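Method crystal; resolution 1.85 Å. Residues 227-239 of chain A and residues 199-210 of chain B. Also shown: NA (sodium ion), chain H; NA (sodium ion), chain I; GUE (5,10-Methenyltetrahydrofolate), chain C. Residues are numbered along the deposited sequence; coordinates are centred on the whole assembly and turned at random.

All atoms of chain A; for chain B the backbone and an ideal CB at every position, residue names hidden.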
# COMPACT_ATOMS: atom_id res chain seq x y z
N ILE A 227 16.89 -7.12 13.71
CA ILE A 227 16.93 -6.38 14.97
C ILE A 227 15.80 -6.74 15.92
O ILE A 227 16.08 -7.03 17.08
CB ILE A 227 16.99 -4.86 14.63
CG1 ILE A 227 18.23 -4.56 13.74
CG2 ILE A 227 17.03 -4.07 15.90
CD1 ILE A 227 18.31 -3.17 13.16
N LEU A 228 14.53 -6.73 15.48
CA LEU A 228 13.44 -7.08 16.38
C LEU A 228 13.42 -8.58 16.66
O LEU A 228 12.99 -9.00 17.74
CB LEU A 228 12.10 -6.67 15.78
CG LEU A 228 11.94 -5.16 15.61
CD1 LEU A 228 10.58 -4.85 15.02
CD2 LEU A 228 12.13 -4.46 16.96
N LYS A 229 13.86 -9.38 15.68
CA LYS A 229 13.86 -10.85 15.78
C LYS A 229 12.40 -11.37 15.95
O LYS A 229 12.12 -12.27 16.75
CB LYS A 229 14.84 -11.34 16.86
CG LYS A 229 16.30 -11.22 16.38
CD LYS A 229 17.28 -11.00 17.54
CE LYS A 229 18.72 -10.99 17.10
NZ LYS A 229 19.64 -10.66 18.22
N THR A 230 11.49 -10.76 15.18
CA THR A 230 10.05 -11.10 15.18
C THR A 230 9.75 -12.15 14.09
O THR A 230 10.63 -12.40 13.27
CB THR A 230 9.19 -9.81 15.08
OG1 THR A 230 7.83 -10.17 15.36
CG2 THR A 230 9.26 -9.13 13.72
N LYS A 231 8.54 -12.75 14.09
CA LYS A 231 8.14 -13.79 13.12
C LYS A 231 7.83 -13.24 11.71
O LYS A 231 7.28 -12.14 11.58
CB LYS A 231 6.86 -14.50 13.60
CG LYS A 231 7.01 -15.45 14.76
CD LYS A 231 5.64 -15.99 15.19
CE LYS A 231 5.57 -16.37 16.65
NZ LYS A 231 5.70 -17.83 16.87
N ARG A 232 8.13 -14.03 10.67
CA ARG A 232 7.87 -13.65 9.27
C ARG A 232 6.39 -13.36 9.10
O ARG A 232 6.01 -12.37 8.47
CB ARG A 232 8.26 -14.81 8.33
CG ARG A 232 7.89 -14.58 6.87
CD ARG A 232 8.94 -13.85 6.07
NE ARG A 232 8.63 -14.00 4.64
CZ ARG A 232 9.11 -14.96 3.87
NH1 ARG A 232 8.75 -15.04 2.60
NH2 ARG A 232 9.95 -15.86 4.37
N SER A 233 5.55 -14.21 9.68
CA SER A 233 4.10 -14.04 9.58
C SER A 233 3.69 -12.67 10.12
O SER A 233 2.83 -12.02 9.55
CB SER A 233 3.38 -15.15 10.32
OG SER A 233 3.60 -15.10 11.72
N MET A 234 4.31 -12.23 11.22
CA MET A 234 3.99 -10.94 11.80
C MET A 234 4.45 -9.84 10.91
O MET A 234 3.73 -8.87 10.70
CB MET A 234 4.61 -10.81 13.21
CG MET A 234 3.99 -11.78 14.16
SD MET A 234 4.85 -11.83 15.73
CE MET A 234 4.39 -10.17 16.40
N THR A 235 5.66 -9.98 10.36
CA THR A 235 6.19 -8.97 9.45
C THR A 235 5.30 -8.81 8.19
O THR A 235 4.96 -7.69 7.80
CB THR A 235 7.62 -9.34 9.06
OG1 THR A 235 8.41 -9.36 10.23
CG2 THR A 235 8.23 -8.36 8.02
N GLU A 236 4.91 -9.91 7.57
CA GLU A 236 4.09 -9.83 6.35
C GLU A 236 2.72 -9.27 6.64
O GLU A 236 2.19 -8.59 5.79
CB GLU A 236 3.97 -11.20 5.67
CG GLU A 236 5.29 -11.67 5.11
CD GLU A 236 5.20 -12.85 4.18
OE1 GLU A 236 4.13 -13.50 4.12
OE2 GLU A 236 6.22 -13.15 3.53
N PHE A 237 2.15 -9.58 7.82
CA PHE A 237 0.84 -9.05 8.19
C PHE A 237 0.98 -7.51 8.30
O PHE A 237 0.16 -6.79 7.75
CB PHE A 237 0.38 -9.60 9.57
CG PHE A 237 -0.88 -8.90 10.02
CD1 PHE A 237 -2.12 -9.30 9.55
CD2 PHE A 237 -0.82 -7.79 10.86
CE1 PHE A 237 -3.27 -8.60 9.91
CE2 PHE A 237 -1.97 -7.10 11.22
CZ PHE A 237 -3.19 -7.51 10.74
N GLN A 238 2.02 -7.02 9.00
CA GLN A 238 2.26 -5.57 9.16
C GLN A 238 2.42 -4.87 7.80
O GLN A 238 1.83 -3.82 7.61
CB GLN A 238 3.50 -5.32 10.02
CG GLN A 238 3.26 -5.65 11.50
CD GLN A 238 2.36 -4.66 12.19
OE1 GLN A 238 2.46 -3.43 11.99
NE2 GLN A 238 1.46 -5.16 13.02
N ILE A 239 3.17 -5.45 6.87
CA ILE A 239 3.34 -4.84 5.52
C ILE A 239 1.98 -4.78 4.82
O ILE A 239 1.58 -3.72 4.36
CB ILE A 239 4.33 -5.67 4.65
CG1 ILE A 239 5.76 -5.58 5.25
CG2 ILE A 239 4.33 -5.19 3.15
CD1 ILE A 239 6.64 -6.66 4.80
N UNK B 199 -5.02 2.68 14.74
CA UNK B 199 -4.05 2.64 15.84
C UNK B 199 -2.95 1.60 15.50
O UNK B 199 -1.76 1.92 15.60
CB UNK B 199 -4.74 2.30 17.16
N UNK B 200 -3.32 0.38 15.10
CA UNK B 200 -2.29 -0.63 14.76
C UNK B 200 -1.31 -0.21 13.59
O UNK B 200 -0.09 -0.23 13.80
CB UNK B 200 -3.00 -1.93 14.37
N UNK B 201 -1.77 0.16 12.38
CA UNK B 201 -0.82 0.53 11.31
C UNK B 201 0.02 1.77 11.64
O UNK B 201 1.12 1.93 11.12
CB UNK B 201 -1.58 0.78 10.01
N UNK B 202 -0.48 2.63 12.52
CA UNK B 202 0.28 3.83 12.91
C UNK B 202 1.22 3.55 14.09
O UNK B 202 2.35 4.02 14.08
CB UNK B 202 -0.68 4.97 13.27
N UNK B 203 0.75 2.83 15.11
CA UNK B 203 1.52 2.54 16.33
C UNK B 203 2.49 1.36 16.36
O UNK B 203 3.56 1.44 16.98
CB UNK B 203 0.52 2.32 17.46
N UNK B 204 2.10 0.25 15.75
CA UNK B 204 2.91 -0.98 15.70
C UNK B 204 4.21 -0.80 14.92
O UNK B 204 4.45 0.24 14.32
CB UNK B 204 2.10 -2.11 15.07
N UNK B 205 5.03 -1.85 14.93
CA UNK B 205 6.30 -1.88 14.22
C UNK B 205 6.12 -1.58 12.72
O UNK B 205 7.06 -1.06 12.13
CB UNK B 205 6.97 -3.24 14.41
N UNK B 206 4.93 -1.85 12.13
CA UNK B 206 4.66 -1.53 10.72
C UNK B 206 4.66 -0.05 10.38
O UNK B 206 4.49 0.33 9.22
CB UNK B 206 3.30 -2.12 10.32
N UNK B 207 4.86 0.82 11.37
CA UNK B 207 4.92 2.25 11.10
C UNK B 207 6.05 2.50 10.08
O UNK B 207 5.99 3.46 9.36
CB UNK B 207 5.15 3.04 12.39
N UNK B 208 7.08 1.64 10.04
CA UNK B 208 8.16 1.83 9.09
C UNK B 208 7.57 1.79 7.66
O UNK B 208 7.85 2.66 6.88
CB UNK B 208 9.24 0.76 9.28
N UNK B 209 6.77 0.76 7.34
CA UNK B 209 6.16 0.66 6.02
C UNK B 209 5.09 1.73 5.85
O UNK B 209 4.93 2.32 4.77
CB UNK B 209 5.56 -0.73 5.81
N UNK B 210 4.33 1.99 6.91
CA UNK B 210 3.25 2.99 6.85
C UNK B 210 3.83 4.38 6.50
O UNK B 210 3.41 5.02 5.53
CB UNK B 210 2.50 3.05 8.18
NA NA H . 0.75 -2.33 9.83
NA NA I . 5.36 -15.94 2.98
N1 GUE C . 8.03 1.29 17.73
C2 GUE C . 6.71 1.42 17.47
N3 GUE C . 5.83 0.43 17.64
C4 GUE C . 6.16 -0.77 18.09
C6 GUE C . 9.33 -2.09 19.75
C1' GUE C . 8.26 -8.39 18.92
C2' GUE C . 7.66 -7.62 17.91
C3' GUE C . 7.84 -6.24 17.89
C4' GUE C . 8.60 -5.60 18.88
C5' GUE C . 9.18 -6.38 19.89
O4 GUE C . 5.28 -1.65 18.24
C4A GUE C . 7.58 -0.99 18.42
N5 GUE C . 8.19 -2.17 18.85
C7 GUE C . 10.35 -1.30 18.96
N8 GUE C . 9.83 -0.02 18.49
C8A GUE C . 8.51 0.13 18.20
N2 GUE C . 6.29 2.62 16.99
C9 GUE C . 9.81 -3.55 19.71
N10 GUE C . 8.74 -4.19 18.94
C6' GUE C . 9.01 -7.76 19.90
C11 GUE C . 8.08 -9.90 18.96
O11 GUE C . 7.71 -10.50 17.96
N GUE C . 8.31 -10.54 20.11
CA GUE C . 8.00 -11.96 20.29
C GUE C . 7.07 -12.18 21.47
OX1 GUE C . 7.08 -11.36 22.43
OX2 GUE C . 6.31 -13.17 21.48
CB GUE C . 9.26 -12.81 20.41
CG GUE C . 10.56 -12.02 20.27
CD GUE C . 11.81 -12.86 20.52
OE1 GUE C . 12.77 -12.75 19.71
OE2 GUE C . 11.83 -13.62 21.53
C1 GUE C . 7.93 -3.35 18.43

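Position 199 lies in a helix with nothing of chain A near its CB, so the contact sets no preference; the residue is Val B199. At position 200, CA-to-CB points toward chain A, but the ideal CB touches nothing there, and a short polar side chain or a modest apolar one would fit. It is Ser B200, which turns its hydroxyl to the side chain of position 204, one helical turn on.

Position 201 points sideways. Its nitrogen makes no bond to the preceding turn and the helix kinks, which is compatible with proline although not proof of it; Pro B201 is found. Position 202 is out of reach of chain A, and many helix-compatible residues would do; it is Val B202. Position 203 has ordinary helical angles, yet an ideal CB would sit 3.0 Å from Val B199 O, too close for comfort. Glycine is therefore the natural choice, and Gly B203 also offers its O to N2 of the folate at 3.0 Å.

At position 204 the chain leaves helical angles, and CB points toward chain A, 3.4 Å from Gln A238 OE1. The amide nitrogen NE2 of the same glutamine is a donor awaiting an acceptor, so aspartate or asparagine would suit, with serine a shorter alternative. Asp B204 is deposited: Gln A238 NE2 donates to its OD2 at 3.0 Å with a well-aligned angle of 158°. Ser B200 OG donates to Asp B204 OD2 at 2.6 Å, so that OD2 receives hydrogen bonds from both the serine and the glutamine across the interface.

Position 205 also points toward chain A, with the ideal CB 4.0 Å from Leu A228 CD1. Beyond it lie Met A234 CB, Thr A230 and the aliphatic part of Gln A238, a setting that favours a long, flexible, largely apolar side chain, methionine above all; leucine could fill only the nearer part. Met B205 fits by extending: chi1 is p and both later angles are t. Its SD lies 3.7 Å from Leu A228 CD1, while its CE reaches 3.9 Å from both Met A234 CB and Gln A238 CG. It has 115 Å² covered by chain A, the largest share on this side.

Position 206 permits little choice. An ideal CB would stand 2.3 Å from Gln A238 OE1, a clash, so glycine is called for. Gly B206 lets the backbones approach, CA to CA 5.0 Å from Gln A238, and its N donates a weak hydrogen bond to Gln A238 OE1 at 2.9 Å.

Position 207 closes a type I turn begun at 204 and points away from chain A, leaving the choice open; it is Ile B207. At position 208, out of reach, any helix-compatible side chain would do; it is Val B208.

Position 209 points toward Ile A239, its ideal CB 4.7 Å from that residue's CA. Ile A239 offers an apolar surface, suiting valine or threonine; the backbone O of position 206 is an acceptor within reach, suiting threonine or serine. Thr B209 serves both needs: its CG2 packs 3.9 Å from Ile A239 CG1, and its OG1 donates to Gly B206 O at 2.7 Å. Position 210 turns sideways and makes no contact with chain A, which sets no preference; it is Thr B210.

Chain B (199-210) VSPVGDMGIVTT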
# COMPACT_ATOMS: atom_id res chain seq x y z
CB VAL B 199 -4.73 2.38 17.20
CG1 VAL B 199 -3.70 2.04 18.29
CG2 VAL B 199 -5.58 3.59 17.61
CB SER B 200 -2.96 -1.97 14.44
OG SER B 200 -2.11 -2.91 13.81
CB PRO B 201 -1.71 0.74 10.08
CG PRO B 201 -3.06 1.04 10.60
CD PRO B 201 -3.17 0.22 11.90
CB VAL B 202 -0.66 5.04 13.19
CG1 VAL B 202 0.12 6.22 13.79
CG2 VAL B 202 -1.39 5.49 11.90
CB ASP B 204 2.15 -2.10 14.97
CG ASP B 204 0.87 -2.54 15.62
OD1 ASP B 204 0.58 -2.06 16.77
OD2 ASP B 204 0.15 -3.34 15.01
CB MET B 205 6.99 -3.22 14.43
CG MET B 205 6.13 -4.40 14.07
SD MET B 205 7.15 -5.88 14.14
CE MET B 205 5.80 -7.22 13.98
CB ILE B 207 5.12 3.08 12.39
CG1 ILE B 207 5.19 4.61 12.10
CG2 ILE B 207 6.38 2.64 13.22
CD1 ILE B 207 3.98 5.25 11.38
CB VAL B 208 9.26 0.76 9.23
CG1 VAL B 208 10.23 0.82 8.05
CG2 VAL B 208 10.01 0.96 10.54
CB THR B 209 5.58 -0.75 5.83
OG1 THR B 209 4.77 -1.11 6.94
CG2 THR B 209 6.66 -1.78 5.76
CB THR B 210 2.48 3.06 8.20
OG1 THR B 210 1.84 1.82 8.45
CG2 THR B 210 1.40 4.17 8.19
O HOH W 1 6.45 -17.82 4.66
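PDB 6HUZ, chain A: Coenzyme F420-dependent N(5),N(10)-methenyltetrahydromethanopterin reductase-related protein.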